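Local coordinates for PaaX domain-containing protein, C-domain protein (Mycobacterium tuberculosis, PDB 3KFW) that is of unknown function but is probably a transcriptional repressor of the PaaX type, with an N-terminal helix-turn-helix DNA-binding domain, at residues 20-33 with 223-235. Sequence-based numbering, arbitrary orientation.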
ATOM      1  N   TRP A  20       5.125 -51.833 -15.453  1.00 37.10           N
ATOM      2  CA  TRP A  20       6.503 -51.756 -14.906  1.00 35.19           C
ATOM      3  C   TRP A  20       7.346 -51.760 -16.126  1.00 35.08           C
ATOM      4  O   TRP A  20       6.945 -52.349 -17.157  1.00 34.18           O
ATOM      5  CB  TRP A  20       6.877 -53.021 -14.146  1.00 34.73           C
ATOM      6  CG  TRP A  20       6.145 -53.234 -12.884  1.00 34.96           C
ATOM      7  CD1 TRP A  20       4.935 -53.880 -12.724  1.00 30.39           C
ATOM      8  CD2 TRP A  20       6.560 -52.811 -11.561  1.00 33.98           C
ATOM      9  NE1 TRP A  20       4.583 -53.854 -11.406  1.00 30.70           N
ATOM     10  CE2 TRP A  20       5.565 -53.231 -10.666  1.00 31.45           C
ATOM     11  CE3 TRP A  20       7.647 -52.080 -11.067  1.00 33.34           C
ATOM     12  CZ2 TRP A  20       5.646 -52.982  -9.292  1.00 29.21           C
ATOM     13  CZ3 TRP A  20       7.723 -51.840  -9.693  1.00 32.86           C
ATOM     14  CH2 TRP A  20       6.726 -52.286  -8.827  1.00 29.70           C
ATOM     15  N   ALA A  21       8.504 -51.112 -16.008  1.00 34.77           N
ATOM     16  CA  ALA A  21       9.435 -50.963 -17.099  1.00 34.93           C
ATOM     17  C   ALA A  21      10.812 -51.529 -16.633  1.00 35.82           C
ATOM     18  O   ALA A  21      11.369 -51.067 -15.615  1.00 35.16           O
ATOM     19  CB  ALA A  21       9.539 -49.507 -17.476  1.00 32.97           C
ATOM     20  N   THR A  22      11.342 -52.513 -17.370  1.00 36.81           N
ATOM     21  CA  THR A  22      12.627 -53.126 -17.022  1.00 38.49           C
ATOM     22  C   THR A  22      13.741 -52.163 -17.312  1.00 39.77           C
ATOM     23  O   THR A  22      13.649 -51.358 -18.252  1.00 40.31           O
ATOM     24  CB  THR A  22      12.918 -54.434 -17.814  1.00 38.79           C
ATOM     25  OG1 THR A  22      13.276 -54.131 -19.183  1.00 38.34           O
ATOM     26  CG2 THR A  22      11.700 -55.423 -17.765  1.00 38.49           C
ATOM     27  N   ALA A  23      14.803 -52.248 -16.521  1.00 41.15           N
ATOM     28  CA  ALA A  23      16.084 -51.595 -16.849  1.00 42.09           C
ATOM     29  C   ALA A  23      16.404 -51.614 -18.343  1.00 43.14           C
ATOM     30  O   ALA A  23      16.647 -50.581 -18.938  1.00 44.15           O
ATOM     31  CB  ALA A  23      17.184 -52.256 -16.095  1.00 42.00           C
ATOM     32  N   SER A  24      16.416 -52.800 -18.938  1.00 44.43           N
ATOM     33  CA  SER A  24      16.688 -52.974 -20.347  1.00 45.19           C
ATOM     34  C   SER A  24      15.850 -52.038 -21.196  1.00 45.63           C
ATOM     35  O   SER A  24      16.357 -51.424 -22.128  1.00 46.43           O
ATOM     36  CB  SER A  24      16.393 -54.408 -20.772  1.00 45.53           C
ATOM     37  OG  SER A  24      16.277 -54.464 -22.191  1.00 47.33           O
ATOM     38  N   GLU A  25      14.569 -51.937 -20.878  1.00 46.10           N
ATOM     39  CA  GLU A  25      13.625 -51.155 -21.676  1.00 46.28           C
ATOM     40  C   GLU A  25      13.917 -49.653 -21.529  1.00 45.66           C
ATOM     41  O   GLU A  25      13.944 -48.914 -22.515  1.00 45.53           O
ATOM     42  CB  GLU A  25      12.172 -51.511 -21.301  1.00 46.83           C
ATOM     43  CG  GLU A  25      11.705 -52.940 -21.716  1.00 49.12           C
ATOM     44  CD  GLU A  25      10.593 -53.510 -20.787  1.00 57.49           C
ATOM     45  OE1 GLU A  25      10.080 -52.800 -19.877  1.00 59.83           O
ATOM     46  OE2 GLU A  25      10.224 -54.694 -20.948  1.00 59.84           O
ATOM     47  N   LEU A  26      14.171 -49.223 -20.299  1.00 45.18           N
ATOM     48  CA  LEU A  26      14.589 -47.865 -20.016  1.00 44.82           C
ATOM     49  C   LEU A  26      15.935 -47.565 -20.658  1.00 45.23           C
ATOM     50  O   LEU A  26      16.119 -46.489 -21.204  1.00 45.16           O
ATOM     51  CB  LEU A  26      14.600 -47.581 -18.503  1.00 45.01           C
ATOM     52  CG  LEU A  26      13.232 -47.671 -17.752  1.00 43.95           C
ATOM     53  CD1 LEU A  26      13.341 -47.598 -16.243  1.00 40.53           C
ATOM     54  CD2 LEU A  26      12.319 -46.575 -18.199  1.00 43.87           C
ATOM     55  N   ILE A  27      16.871 -48.512 -20.641  1.00 45.85           N
ATOM     56  CA  ILE A  27      18.148 -48.300 -21.371  1.00 46.12           C
ATOM     57  C   ILE A  27      17.850 -47.968 -22.838  1.00 46.13           C
ATOM     58  O   ILE A  27      18.432 -47.036 -23.395  1.00 46.84           O
ATOM     59  CB  ILE A  27      19.138 -49.498 -21.270  1.00 45.62           C
ATOM     60  CG1 ILE A  27      19.817 -49.539 -19.901  1.00 45.20           C
ATOM     61  CG2 ILE A  27      20.202 -49.402 -22.351  1.00 45.67           C
ATOM     62  CD1 ILE A  27      20.326 -50.971 -19.477  1.00 46.09           C
ATOM     63  N   GLN A  28      16.915 -48.703 -23.440  1.00 45.98           N
ATOM     64  CA  GLN A  28      16.536 -48.488 -24.836  1.00 46.02           C
ATOM     65  C   GLN A  28      15.822 -47.161 -25.098  1.00 45.65           C
ATOM     66  O   GLN A  28      16.154 -46.457 -26.025  1.00 45.74           O
ATOM     67  CB  GLN A  28      15.721 -49.672 -25.349  1.00 46.06           C
ATOM     68  CG  GLN A  28      16.564 -50.929 -25.398  1.00 48.15           C
ATOM     69  CD  GLN A  28      15.782 -52.189 -25.727  1.00 51.71           C
ATOM     70  OE1 GLN A  28      15.851 -52.684 -26.854  1.00 51.15           O
ATOM     71  NE2 GLN A  28      15.051 -52.738 -24.730  1.00 53.96           N
ATOM     72  N   LEU A  29      14.871 -46.801 -24.253  1.00 45.71           N
ATOM     73  CA  LEU A  29      14.096 -45.577 -24.452  1.00 45.50           C
ATOM     74  C   LEU A  29      14.871 -44.327 -24.059  1.00 45.90           C
ATOM     75  O   LEU A  29      14.530 -43.209 -24.458  1.00 45.52           O
ATOM     76  CB  LEU A  29      12.818 -45.653 -23.624  1.00 45.11           C
ATOM     77  CG  LEU A  29      11.784 -46.695 -24.077  1.00 45.43           C
ATOM     78  CD1 LEU A  29      10.913 -47.302 -22.926  1.00 40.91           C
ATOM     79  CD2 LEU A  29      10.942 -46.055 -25.167  1.00 46.39           C
ATOM     80  N   THR A  30      15.912 -44.520 -23.269  1.00 46.32           N
ATOM     81  CA  THR A  30      16.631 -43.410 -22.672  1.00 47.01           C
ATOM     82  C   THR A  30      17.829 -42.931 -23.498  1.00 46.56           C
ATOM     83  O   THR A  30      18.416 -41.897 -23.181  1.00 46.53           O
ATOM     84  CB  THR A  30      17.096 -43.808 -21.250  1.00 47.60           C
ATOM     85  OG1 THR A  30      17.238 -42.643 -20.442  1.00 49.36           O
ATOM     86  CG2 THR A  30      18.429 -44.587 -21.280  1.00 46.88           C
ATOM     87  N   ALA A  31      18.168 -43.675 -24.557  1.00 46.57           N
ATOM     88  CA  ALA A  31      19.446 -43.531 -25.310  1.00 45.95           C
ATOM     89  C   ALA A  31      19.421 -42.534 -26.484  1.00 46.12           C
ATOM     90  O   ALA A  31      20.449 -41.950 -26.854  1.00 46.11           O
ATOM     91  CB  ALA A  31      19.924 -44.903 -25.806  1.00 45.43           C
ATOM     92  N   ASP A  32      18.257 -42.366 -27.090  1.00 46.03           N
ATOM     93  CA  ASP A  32      18.064 -41.376 -28.145  1.00 45.91           C
ATOM     94  C   ASP A  32      18.196 -39.998 -27.501  1.00 45.28           C
ATOM     95  O   ASP A  32      18.321 -38.988 -28.192  1.00 45.09           O
ATOM     96  CB  ASP A  32      16.673 -41.531 -28.755  1.00 46.41           C
ATOM     97  CG  ASP A  32      16.165 -43.001 -28.728  1.00 50.26           C
ATOM     98  OD1 ASP A  32      16.166 -43.711 -27.643  1.00 48.32           O
ATOM     99  OD2 ASP A  32      15.752 -43.433 -29.836  1.00 53.16           O
ATOM    100  N   PHE A  33      18.162 -39.980 -26.169  1.00 44.89           N
ATOM    101  CA  PHE A  33      18.348 -38.774 -25.380  1.00 44.79           C
ATOM    102  C   PHE A  33      19.790 -38.689 -24.949  1.00 45.79           C
ATOM    103  O   PHE A  33      20.239 -37.649 -24.468  1.00 45.82           O
ATOM    104  CB  PHE A  33      17.498 -38.795 -24.137  1.00 43.81           C
ATOM    105  CG  PHE A  33      16.037 -38.628 -24.383  1.00 41.80           C
ATOM    106  CD1 PHE A  33      15.225 -39.736 -24.575  1.00 39.68           C
ATOM    107  CD2 PHE A  33      15.459 -37.372 -24.349  1.00 40.49           C
ATOM    108  CE1 PHE A  33      13.868 -39.610 -24.746  1.00 39.62           C
ATOM    109  CE2 PHE A  33      14.097 -37.216 -24.537  1.00 40.92           C
ATOM    110  CZ  PHE A  33      13.293 -38.351 -24.727  1.00 42.81           C
ATOM    111  N   ALA A 223       3.475 -35.864 -25.325  1.00 29.72           N
ATOM    112  CA  ALA A 223       3.148 -36.959 -24.381  1.00 30.90           C
ATOM    113  C   ALA A 223       2.698 -38.259 -25.096  1.00 31.33           C
ATOM    114  O   ALA A 223       3.082 -39.354 -24.687  1.00 31.81           O
ATOM    115  CB  ALA A 223       2.093 -36.528 -23.348  1.00 30.20           C
ATOM    116  N   THR A 224       1.926 -38.117 -26.171  1.00 31.84           N
ATOM    117  CA  THR A 224       1.486 -39.243 -26.983  1.00 32.30           C
ATOM    118  C   THR A 224       2.652 -39.935 -27.698  1.00 33.07           C
ATOM    119  O   THR A 224       2.750 -41.172 -27.645  1.00 34.11           O
ATOM    120  CB  THR A 224       0.379 -38.824 -28.002  1.00 32.12           C
ATOM    121  OG1 THR A 224      -0.658 -38.155 -27.297  1.00 32.33           O
ATOM    122  CG2 THR A 224      -0.228 -40.026 -28.691  1.00 30.18           C
ATOM    123  N   ALA A 225       3.519 -39.166 -28.362  1.00 33.46           N
ATOM    124  CA  ALA A 225       4.719 -39.737 -29.017  1.00 34.04           C
ATOM    125  C   ALA A 225       5.614 -40.466 -28.023  1.00 34.64           C
ATOM    126  O   ALA A 225       6.202 -41.507 -28.351  1.00 35.09           O
ATOM    127  CB  ALA A 225       5.524 -38.661 -29.762  1.00 33.97           C
HETATM  128  N   MSE A 226       5.695 -39.909 -26.814  1.00 35.22           N
HETATM  129  CA  MSE A 226       6.444 -40.482 -25.691  1.00 36.68           C
HETATM  130  C   MSE A 226       5.888 -41.858 -25.281  1.00 36.09           C
HETATM  131  O   MSE A 226       6.639 -42.836 -25.188  1.00 36.70           O
HETATM  132  CB  MSE A 226       6.419 -39.495 -24.503  1.00 37.63           C
HETATM  133  CG  MSE A 226       7.768 -39.137 -23.850  1.00 40.92           C
HETATM  134 SE   MSE A 226       9.293 -38.773 -25.071  1.00 47.16          SE
HETATM  135  CE  MSE A 226      10.224 -40.436 -24.752  1.00 48.22           C
ATOM    136  N   ALA A 227       4.574 -41.930 -25.065  1.00 35.93           N
ATOM    137  CA  ALA A 227       3.898 -43.165 -24.679  1.00 35.94           C
ATOM    138  C   ALA A 227       3.933 -44.205 -25.777  1.00 36.04           C
ATOM    139  O   ALA A 227       4.022 -45.400 -25.491  1.00 35.38           O
ATOM    140  CB  ALA A 227       2.475 -42.892 -24.247  1.00 35.17           C
ATOM    141  N   LYS A 228       3.888 -43.754 -27.026  1.00 36.89           N
ATOM    142  CA  LYS A 228       3.957 -44.675 -28.167  1.00 38.65           C
ATOM    143  C   LYS A 228       5.339 -45.387 -28.325  1.00 39.20           C
ATOM    144  O   LYS A 228       5.401 -46.578 -28.648  1.00 38.84           O
ATOM    145  CB  LYS A 228       3.532 -43.948 -29.444  1.00 38.76           C
ATOM    146  CG  LYS A 228       3.496 -44.831 -30.673  1.00 40.47           C
ATOM    147  CD  LYS A 228       3.095 -44.012 -31.898  1.00 44.56           C
ATOM    148  CE  LYS A 228       3.324 -44.793 -33.206  1.00 45.71           C
ATOM    149  NZ  LYS A 228       3.111 -43.831 -34.339  1.00 47.76           N
ATOM    150  N   ARG A 229       6.431 -44.656 -28.073  1.00 40.12           N
ATOM    151  CA  ARG A 229       7.800 -45.199 -28.072  1.00 40.95           C
ATOM    152  C   ARG A 229       7.975 -46.347 -27.087  1.00 42.11           C
ATOM    153  O   ARG A 229       8.775 -47.264 -27.307  1.00 42.31           O
ATOM    154  CB  ARG A 229       8.795 -44.114 -27.680  1.00 40.71           C
ATOM    155  CG  ARG A 229       9.129 -43.145 -28.774  1.00 40.88           C
ATOM    156  CD  ARG A 229      10.129 -42.114 -28.303  1.00 42.10           C
ATOM    157  NE  ARG A 229      11.485 -42.658 -28.160  1.00 44.37           N
ATOM    158  CZ  ARG A 229      12.161 -42.765 -27.005  1.00 44.57           C
ATOM    159  NH1 ARG A 229      11.616 -42.364 -25.847  1.00 42.35           N
ATOM    160  NH2 ARG A 229      13.397 -43.275 -27.006  1.00 43.51           N
ATOM    161  N   ARG A 230       7.229 -46.269 -25.989  1.00 43.17           N
ATOM    162  CA  ARG A 230       7.321 -47.206 -24.892  1.00 43.68           C
ATOM    163  C   ARG A 230       6.454 -48.433 -25.121  1.00 45.10           C
ATOM    164  O   ARG A 230       6.623 -49.434 -24.436  1.00 45.98           O
ATOM    165  CB  ARG A 230       6.940 -46.496 -23.598  1.00 43.28           C
ATOM    166  CG  ARG A 230       7.118 -47.293 -22.365  1.00 42.01           C
ATOM    167  CD  ARG A 230       6.447 -46.683 -21.165  1.00 40.07           C
ATOM    168  NE  ARG A 230       5.038 -46.378 -21.370  1.00 39.22           N
ATOM    169  CZ  ARG A 230       4.540 -45.174 -21.146  1.00 41.61           C
ATOM    170  NH1 ARG A 230       3.263 -44.913 -21.352  1.00 42.97           N
ATOM    171  NH2 ARG A 230       5.348 -44.216 -20.713  1.00 44.15           N
ATOM    172  N   ASP A 231       5.540 -48.377 -26.085  1.00 46.53           N
ATOM    173  CA  ASP A 231       4.810 -49.581 -26.509  1.00 47.81           C
ATOM    174  C   ASP A 231       5.571 -50.275 -27.612  1.00 48.76           C
ATOM    175  O   ASP A 231       5.571 -51.499 -27.693  1.00 49.69           O
ATOM    176  CB  ASP A 231       3.411 -49.245 -27.018  1.00 48.00           C
ATOM    177  CG  ASP A 231       2.665 -48.308 -26.092  1.00 49.24           C
ATOM    178  OD1 ASP A 231       2.931 -48.321 -24.870  1.00 51.08           O
ATOM    179  OD2 ASP A 231       1.821 -47.535 -26.586  1.00 51.46           O
ATOM    180  N   ALA A 232       6.208 -49.487 -28.476  1.00 50.21           N
ATOM    181  CA  ALA A 232       7.083 -50.011 -29.528  1.00 51.32           C
ATOM    182  C   ALA A 232       8.155 -50.964 -28.956  1.00 52.32           C
ATOM    183  O   ALA A 232       8.287 -52.133 -29.401  1.00 52.16           O
ATOM    184  CB  ALA A 232       7.721 -48.865 -30.297  1.00 51.19           C
ATOM    185  N   THR A 233       8.880 -50.462 -27.950  1.00 53.22           N
ATOM    186  CA  THR A 233       9.903 -51.235 -27.221  1.00 54.11           C
ATOM    187  C   THR A 233       9.339 -52.384 -26.369  1.00 54.53           C
ATOM    188  O   THR A 233       9.897 -53.491 -26.376  1.00 54.99           O
ATOM    189  CB  THR A 233      10.770 -50.312 -26.347  1.00 53.99           C
ATOM    190  OG1 THR A 233      11.242 -49.216 -27.146  1.00 54.95           O
ATOM    191  CG2 THR A 233      11.964 -51.062 -25.765  1.00 53.79           C
ATOM    192  N   GLN A 234       8.254 -52.118 -25.636  1.00 55.02           N
ATOM    193  CA  GLN A 234       7.603 -53.129 -24.786  1.00 55.34           C
ATOM    194  C   GLN A 234       7.177 -54.328 -25.647  1.00 55.27           C
ATOM    195  O   GLN A 234       7.740 -55.415 -25.504  1.00 55.05           O
ATOM    196  CB  GLN A 234       6.399 -52.532 -24.020  1.00 55.73           C
ATOM    197  CG  GLN A 234       6.369 -52.802 -22.489  1.00 56.13           C
ATOM    198  CD  GLN A 234       6.592 -51.540 -21.636  1.00 56.05           C
ATOM    199  OE1 GLN A 234       5.672 -50.757 -21.412  1.00 56.13           O
ATOM    200  NE2 GLN A 234       7.811 -51.358 -21.151  1.00 56.31           N
ATOM    201  N   LEU A 235       6.232 -54.103 -26.567  1.00 55.27           N
ATOM    202  CA  LEU A 235       5.717 -55.150 -27.473  1.00 55.43           C
ATOM    203  C   LEU A 235       6.724 -55.566 -28.562  1.00 55.18           C
ATOM    204  O   LEU A 235       7.334 -56.634 -28.500  1.00 54.95           O
ATOM    205  CB  LEU A 235       4.389 -54.699 -28.111  1.00 55.38           C
TER
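This contact joins the N-terminal helix-turn-helix domain of a PaaX-like protein to its C-terminal helix: L29 and R229 meet where helix 23-30 packs on the last turns of helix 212-234. The two axes approach to 10.1 Å at 129° between their N-to-C directions.

R229 carries most of the polar contact. Its chain starts with CG anti to the carbonyl carbon (chi1 -78°) and bends at chi3, which brings the guanidinium to the L29 carbonyl. R229 NH2 donates to L29 O at 2.8 Å, nearly straight and within the guanidinium plane. The same R229 NH2 makes a salt bridge to D32 OD1 at 2.9 Å. The carboxylate and guanidinium planes stand 85° apart. R229 thus ties a backbone carbonyl and an acidic side chain to the C-terminal helix.

L29 CD2 lies over one face of this guanidinium, while L29 CD1 packs on R230 CG at 3.8 Å. T233 flanks the leucine: T233 OG1 bonds back to R229 O and sits 3.7 Å from L29 CD2. T233 CG2 rests against the amide of Q28. At the edge of the F33 ring lies selenomethionine M226, a Met-aromatic contact with M226 SE 5.4 Å from the ring centroid.

At the other end, Q234 NE2 gives a weak bond to E25 OE1 at 3.0 Å. E25 and T22 form a capping box, in which E25 N bonds T22 OG1. The same OE1 that receives Q234 also takes T22 N.

Helix 5-13 covers a neighbouring side, with V12 on L29 and L13 on A21 and L26. R230 turns its guanidinium toward it and donates to V12 O and L14 O. I27 packs on helix 37-49, and A21 pairs through its backbone with Y60 of strand 59-62.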